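PDB 3LP9: LS-24 from Lathyrus sativus, which probably binds hemin as a monomer and spermine as a dimer, in a mutually exclusive way, and may take part in oxidative stress response and polyamine biosynthesis. Local coordinates for residues 81-86 with 105-110; 163-168 with 193-198. All coordinates share one frame; numbering follows the deposited sequence.

Both contacts pack the third strand of one of the four antiparallel sheets of the hemopexin fold, a four-bladed propeller, against chain that follows an outer strand. In contact 1 strand 82-87 meets the end of helix 104-107, which follows that sheet's strand 100-103; in contact 2 strand 193-198 meets the 3-10 segment 163-165 after helix 158-161, itself preceded by strand 149-157 of the neighbouring sheet. Their centres are 28 Å apart on opposite sides of the chain's centre. Neither supplies a ligand to calcium, held by Asn7, Asp65, Asp121 and Asp175, but the Cys83 side chain is about 8 Å from that of Asp65 and about 12 Å from that of Ser118, a probable spermine-binding residue.

Contact 1: residues 81-86 with 105-110; sequences NFCALI and ADVFPF
With chi1 at 76°, Cys83 holds SG between its backbone N and carbonyl carbon, and from there the sulfur reaches Val107 at the end of helix 104-107 and Phe108 just beyond it. Val107 has CG1 anti to the backbone N (chi1 168°), and this divides its two branches between two tasks. CG2 meets the sulfur, at 3.9 Å from Cys83 SG, while CG1 stands 3.8 Å above the plane of the Phe108 ring, over its centre. Phe108, the first residue to leave helical geometry, brings CE2 to 4.1 Å from Cys83 SG. This sulfur-aromatic approach is oblique: SG is 5.3 Å from the centroid of the Phe108 ring and 63° off its normal. One sulfur thus touches both a valine methyl and a ring carbon. The ring also meets Phe76 on strand 74-79, while Val107 O accepts a hydrogen bond from Asn148 ND2. Nearby, Asp106 OD2 is hydrogen-bonded to Tyr62 OH of the second subunit, which puts this helix end beside the dimer interface. Across the contact itself no hydrogen bond forms and about 110 Å² is buried, both sides summed, which implies that van der Waals and sulfur-aromatic contact join the strand to the helix end.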
loop_
_atom_site.group_PDB
_atom_site.type_symbol
_atom_site.label_atom_id
_atom_site.label_comp_id
_atom_site.label_asym_id
_atom_site.label_seq_id
_atom_site.Cartn_x
_atom_site.Cartn_y
_atom_site.Cartn_z
ATOM N N ASN A 81 -4.193 -2.936 -5.509
ATOM C CA ASN A 81 -3.896 -4.357 -5.158
ATOM C C ASN A 81 -3.911 -4.765 -3.669
ATOM O O ASN A 81 -3.633 -5.911 -3.312
ATOM C CB ASN A 81 -2.556 -4.804 -5.839
ATOM C CG ASN A 81 -1.412 -3.934 -5.489
ATOM O OD1 ASN A 81 -1.561 -2.693 -5.427
ATOM N ND2 ASN A 81 -0.224 -4.555 -5.218
ATOM N N PHE A 82 -4.203 -3.778 -2.823
ATOM C CA PHE A 82 -4.231 -3.932 -1.350
ATOM C C PHE A 82 -5.661 -3.933 -0.866
ATOM O O PHE A 82 -6.576 -3.449 -1.551
ATOM C CB PHE A 82 -3.400 -2.819 -0.687
ATOM C CG PHE A 82 -1.937 -2.860 -1.061
ATOM C CD1 PHE A 82 -1.005 -3.588 -0.290
ATOM C CD2 PHE A 82 -1.456 -2.170 -2.207
ATOM C CE1 PHE A 82 0.370 -3.648 -0.644
ATOM C CE2 PHE A 82 -0.131 -2.244 -2.559
ATOM C CZ PHE A 82 0.776 -2.979 -1.767
ATOM N N CYS A 83 -5.885 -4.587 0.268
ATOM C CA CYS A 83 -7.188 -4.605 0.904
ATOM C C CYS A 83 -7.063 -4.656 2.431
ATOM O O CYS A 83 -6.004 -4.990 3.004
ATOM C CB CYS A 83 -8.031 -5.771 0.405
ATOM S SG CYS A 83 -7.569 -7.287 1.063
ATOM N N ALA A 84 -8.141 -4.313 3.105
ATOM C CA ALA A 84 -8.129 -4.300 4.594
ATOM C C ALA A 84 -9.514 -4.681 5.128
ATOM O O ALA A 84 -10.532 -4.391 4.488
ATOM C CB ALA A 84 -7.642 -2.947 5.137
ATOM N N LEU A 85 -9.542 -5.327 6.282
ATOM C CA LEU A 85 -10.792 -5.565 6.983
ATOM C C LEU A 85 -10.940 -4.548 8.116
ATOM O O LEU A 85 -10.119 -4.521 8.984
ATOM C CB LEU A 85 -10.821 -6.953 7.544
ATOM C CG LEU A 85 -12.081 -7.317 8.305
ATOM C CD1 LEU A 85 -13.244 -7.294 7.280
ATOM C CD2 LEU A 85 -11.996 -8.624 9.016
ATOM N N ILE A 86 -11.971 -3.715 8.105
ATOM C CA ILE A 86 -12.148 -2.670 9.106
ATOM C C ILE A 86 -13.431 -2.813 9.958
ATOM O O ILE A 86 -14.357 -3.553 9.622
ATOM C CB ILE A 86 -12.173 -1.237 8.455
ATOM C CG1 ILE A 86 -13.525 -1.002 7.733
ATOM C CG2 ILE A 86 -10.975 -1.051 7.541
ATOM C CD1 ILE A 86 -13.677 0.430 7.125
ATOM N N ALA A 105 -4.213 -10.752 -3.390
ATOM C CA ALA A 105 -3.752 -12.130 -3.665
ATOM C C ALA A 105 -3.321 -12.887 -2.384
ATOM O O ALA A 105 -3.332 -14.099 -2.316
ATOM C CB ALA A 105 -2.625 -12.053 -4.621
ATOM N N ASP A 106 -2.958 -12.169 -1.349
ATOM C CA ASP A 106 -2.526 -12.794 -0.149
ATOM C C ASP A 106 -3.655 -12.957 0.891
ATOM O O ASP A 106 -3.716 -13.975 1.595
ATOM C CB ASP A 106 -1.229 -12.077 0.304
ATOM C CG ASP A 106 -1.140 -11.818 1.822
ATOM O OD1 ASP A 106 -1.021 -12.748 2.717
ATOM O OD2 ASP A 106 -1.103 -10.594 2.122
ATOM N N VAL A 107 -4.620 -12.037 0.950
ATOM C CA VAL A 107 -5.778 -12.255 1.860
ATOM C C VAL A 107 -6.737 -13.236 1.207
ATOM O O VAL A 107 -7.356 -14.105 1.902
ATOM C CB VAL A 107 -6.536 -10.954 2.181
ATOM C CG1 VAL A 107 -7.896 -11.262 2.881
ATOM C CG2 VAL A 107 -5.657 -10.030 3.033
ATOM N N PHE A 108 -6.855 -13.104 -0.118
ATOM C CA PHE A 108 -7.660 -14.009 -0.916
ATOM C C PHE A 108 -6.805 -14.793 -1.893
ATOM O O PHE A 108 -6.768 -14.426 -3.051
ATOM C CB PHE A 108 -8.749 -13.222 -1.673
ATOM C CG PHE A 108 -9.615 -12.377 -0.790
ATOM C CD1 PHE A 108 -10.566 -12.963 0.049
ATOM C CD2 PHE A 108 -9.486 -10.989 -0.794
ATOM C CE1 PHE A 108 -11.387 -12.188 0.894
ATOM C CE2 PHE A 108 -10.307 -10.183 0.048
ATOM C CZ PHE A 108 -11.235 -10.789 0.893
ATOM N N PRO A 109 -6.109 -15.880 -1.431
ATOM C CA PRO A 109 -5.166 -16.547 -2.333
ATOM C C PRO A 109 -5.763 -16.984 -3.692
ATOM O O PRO A 109 -5.094 -16.874 -4.737
ATOM C CB PRO A 109 -4.628 -17.731 -1.472
ATOM C CG PRO A 109 -4.715 -17.154 -0.052
ATOM C CD PRO A 109 -6.069 -16.488 -0.078
ATOM N N PHE A 110 -7.004 -17.497 -3.657
ATOM C CA PHE A 110 -7.672 -18.003 -4.871
ATOM C C PHE A 110 -7.737 -16.953 -5.999
ATOM O O PHE A 110 -8.159 -17.282 -7.128
ATOM C CB PHE A 110 -9.102 -18.500 -4.561
ATOM C CG PHE A 110 -9.955 -17.477 -3.883
ATOM C CD1 PHE A 110 -10.057 -17.451 -2.518
ATOM C CD2 PHE A 110 -10.621 -16.522 -4.608
ATOM C CE1 PHE A 110 -10.807 -16.474 -1.894
ATOM C CE2 PHE A 110 -11.365 -15.553 -4.005
ATOM C CZ PHE A 110 -11.460 -15.504 -2.646
#

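Contact 2: residues 163-168 with 193-198; sequences PCFRNT and HYARVK
Val197 projects from its strand as a two-pronged bump, and Cys164 and Phe165, neighbours in a 3-10 segment, each receive one prong. CG1, anti to the backbone N with chi1 at -180°, reaches Cys164, where it is 3.8 Å from SG. CG2 goes to the aromatic ring and lies 3.6 Å from Phe165 CE1 and 3.8 Å from Phe165 CZ. The sulfur and the outer end of the ring therefore bound a shallow hollow into which the forked valine fits. Cys164 SG also lies over one face of the Phe165 ring, 4.2 Å above its plane and offset toward the rim. Two residues along the strand, Ala195 offers a smaller bump on the same side, its CB 4.3 Å from Phe165 CE1. That ring carbon is thus shared by a close valine methyl and a more distant alanine methyl, and both approach the ring obliquely. The fit is wholly apolar: no hydrogen bond crosses, and 127 Å² is buried, both segments summed.

Behind the ring the chain folds back in a type II beta turn from Phe165 to Thr168, closed by a weak backbone bond of 3.2 Å from Thr168 N to Phe165 O. Around the contact, Phe165 meets Phe188 of strand 185-190 edge-to-face and also packs with Phe170. Backbone bonds of Ala195 with Phe188 and of Val197 with Val186 tie strand 193-198 to strand 185-190, and through Phe165 the 3-10 segment after helix 158-161 packs on both strands.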
loop_
_atom_site.group_PDB
_atom_site.type_symbol
_atom_site.label_atom_id
_atom_site.label_comp_id
_atom_site.label_asym_id
_atom_site.label_seq_id
_atom_site.Cartn_x
_atom_site.Cartn_y
_atom_site.Cartn_z
ATOM N N PRO A 163 -28.387 -12.033 -16.555
ATOM C CA PRO A 163 -29.065 -11.800 -17.846
ATOM C C PRO A 163 -29.739 -10.402 -17.907
ATOM O O PRO A 163 -29.834 -9.764 -18.955
ATOM C CB PRO A 163 -30.105 -12.950 -17.908
ATOM C CG PRO A 163 -29.481 -14.061 -17.021
ATOM C CD PRO A 163 -28.976 -13.199 -15.855
ATOM N N CYS A 164 -30.151 -9.916 -16.751
ATOM C CA CYS A 164 -30.798 -8.620 -16.695
ATOM C C CYS A 164 -29.850 -7.491 -17.142
ATOM O O CYS A 164 -30.308 -6.380 -17.450
ATOM C CB CYS A 164 -31.335 -8.377 -15.284
ATOM S SG CYS A 164 -30.118 -8.417 -13.902
ATOM N N PHE A 165 -28.529 -7.794 -17.175
ATOM C CA PHE A 165 -27.494 -6.806 -17.552
ATOM C C PHE A 165 -27.144 -6.834 -19.038
ATOM O O PHE A 165 -26.455 -5.945 -19.506
ATOM C CB PHE A 165 -26.230 -6.977 -16.713
ATOM C CG PHE A 165 -26.334 -6.390 -15.303
ATOM C CD1 PHE A 165 -27.289 -5.427 -15.001
ATOM C CD2 PHE A 165 -25.430 -6.780 -14.303
ATOM C CE1 PHE A 165 -27.358 -4.886 -13.686
ATOM C CE2 PHE A 165 -25.476 -6.242 -13.031
ATOM C CZ PHE A 165 -26.431 -5.292 -12.716
ATOM N N ARG A 166 -27.607 -7.849 -19.774
ATOM C CA ARG A 166 -27.350 -7.961 -21.217
ATOM C C ARG A 166 -27.820 -6.725 -21.990
ATOM O O ARG A 166 -28.894 -6.223 -21.729
ATOM C CB ARG A 166 -28.114 -9.120 -21.745
ATOM C CG ARG A 166 -27.249 -10.245 -22.011
ATOM C CD ARG A 166 -28.058 -11.483 -21.734
ATOM N NE ARG A 166 -27.323 -12.437 -20.893
ATOM C CZ ARG A 166 -27.737 -13.686 -20.668
ATOM N NH1 ARG A 166 -28.879 -14.119 -21.212
ATOM N NH2 ARG A 166 -27.022 -14.502 -19.898
ATOM N N ASN A 167 -27.014 -6.216 -22.915
ATOM C CA ASN A 167 -27.396 -5.033 -23.705
ATOM C C ASN A 167 -27.622 -3.784 -22.872
ATOM O O ASN A 167 -28.444 -2.953 -23.221
ATOM C CB ASN A 167 -28.634 -5.334 -24.588
ATOM C CG ASN A 167 -28.403 -6.515 -25.524
ATOM O OD1 ASN A 167 -27.407 -6.565 -26.285
ATOM N ND2 ASN A 167 -29.297 -7.515 -25.444
ATOM N N THR A 168 -26.914 -3.706 -21.748
ATOM C CA THR A 168 -26.928 -2.580 -20.823
ATOM C C THR A 168 -25.453 -2.272 -20.574
ATOM O O THR A 168 -24.579 -3.042 -20.942
ATOM C CB THR A 168 -27.667 -2.894 -19.473
ATOM O OG1 THR A 168 -26.890 -3.771 -18.635
ATOM C CG2 THR A 168 -29.022 -3.538 -19.715
ATOM N N HIS A 193 -25.125 6.802 -13.713
ATOM C CA HIS A 193 -26.210 5.827 -13.783
ATOM C C HIS A 193 -26.185 4.786 -12.698
ATOM O O HIS A 193 -25.118 4.467 -12.147
ATOM C CB HIS A 193 -26.137 5.062 -15.113
ATOM C CG HIS A 193 -26.397 5.934 -16.312
ATOM N ND1 HIS A 193 -25.389 6.629 -16.965
ATOM C CD2 HIS A 193 -27.558 6.243 -16.946
ATOM C CE1 HIS A 193 -25.924 7.305 -17.965
ATOM N NE2 HIS A 193 -27.234 7.094 -17.966
ATOM N N TYR A 194 -27.353 4.232 -12.412
ATOM C CA TYR A 194 -27.463 3.210 -11.370
ATOM C C TYR A 194 -28.505 2.201 -11.917
ATOM O O TYR A 194 -29.358 2.526 -12.774
ATOM C CB TYR A 194 -27.918 3.825 -10.005
ATOM C CG TYR A 194 -29.406 4.140 -9.977
ATOM C CD1 TYR A 194 -29.883 5.335 -10.503
ATOM C CD2 TYR A 194 -30.329 3.204 -9.502
ATOM C CE1 TYR A 194 -31.282 5.595 -10.582
ATOM C CE2 TYR A 194 -31.696 3.443 -9.543
ATOM C CZ TYR A 194 -32.179 4.618 -10.072
ATOM O OH TYR A 194 -33.538 4.848 -10.138
ATOM N N ALA A 195 -28.456 0.990 -11.398
ATOM C CA ALA A 195 -29.430 -0.023 -11.721
ATOM C C ALA A 195 -29.821 -0.610 -10.332
ATOM O O ALA A 195 -28.979 -0.926 -9.486
ATOM C CB ALA A 195 -28.813 -1.037 -12.620
ATOM N N ARG A 196 -31.112 -0.613 -10.056
ATOM C CA ARG A 196 -31.641 -1.235 -8.852
ATOM C C ARG A 196 -32.090 -2.616 -9.300
ATOM O O ARG A 196 -33.028 -2.748 -10.039
ATOM C CB ARG A 196 -32.811 -0.440 -8.299
ATOM C CG ARG A 196 -33.318 -1.074 -7.064
ATOM C CD ARG A 196 -34.765 -0.884 -7.009
ATOM N NE ARG A 196 -35.317 -0.552 -5.684
ATOM C CZ ARG A 196 -36.328 0.296 -5.550
ATOM N NH1 ARG A 196 -36.797 0.904 -6.633
ATOM N NH2 ARG A 196 -36.833 0.559 -4.353
ATOM N N VAL A 197 -31.370 -3.645 -8.861
ATOM C CA VAL A 197 -31.661 -5.027 -9.331
ATOM C C VAL A 197 -32.283 -5.892 -8.243
ATOM O O VAL A 197 -31.988 -5.722 -7.067
ATOM C CB VAL A 197 -30.341 -5.684 -9.871
ATOM C CG1 VAL A 197 -30.569 -7.034 -10.350
ATOM C CG2 VAL A 197 -29.800 -4.849 -11.021
ATOM N N LYS A 198 -33.109 -6.855 -8.643
ATOM C CA LYS A 198 -33.668 -7.881 -7.737
ATOM C C LYS A 198 -33.016 -9.193 -8.129
ATOM O O LYS A 198 -33.174 -9.655 -9.271
ATOM C CB LYS A 198 -35.196 -7.973 -7.896
ATOM C CG LYS A 198 -35.869 -9.359 -7.519
ATOM C CD LYS A 198 -35.970 -9.515 -6.033
ATOM C CE LYS A 198 -37.359 -9.148 -5.622
ATOM N NZ LYS A 198 -37.569 -9.829 -4.286
#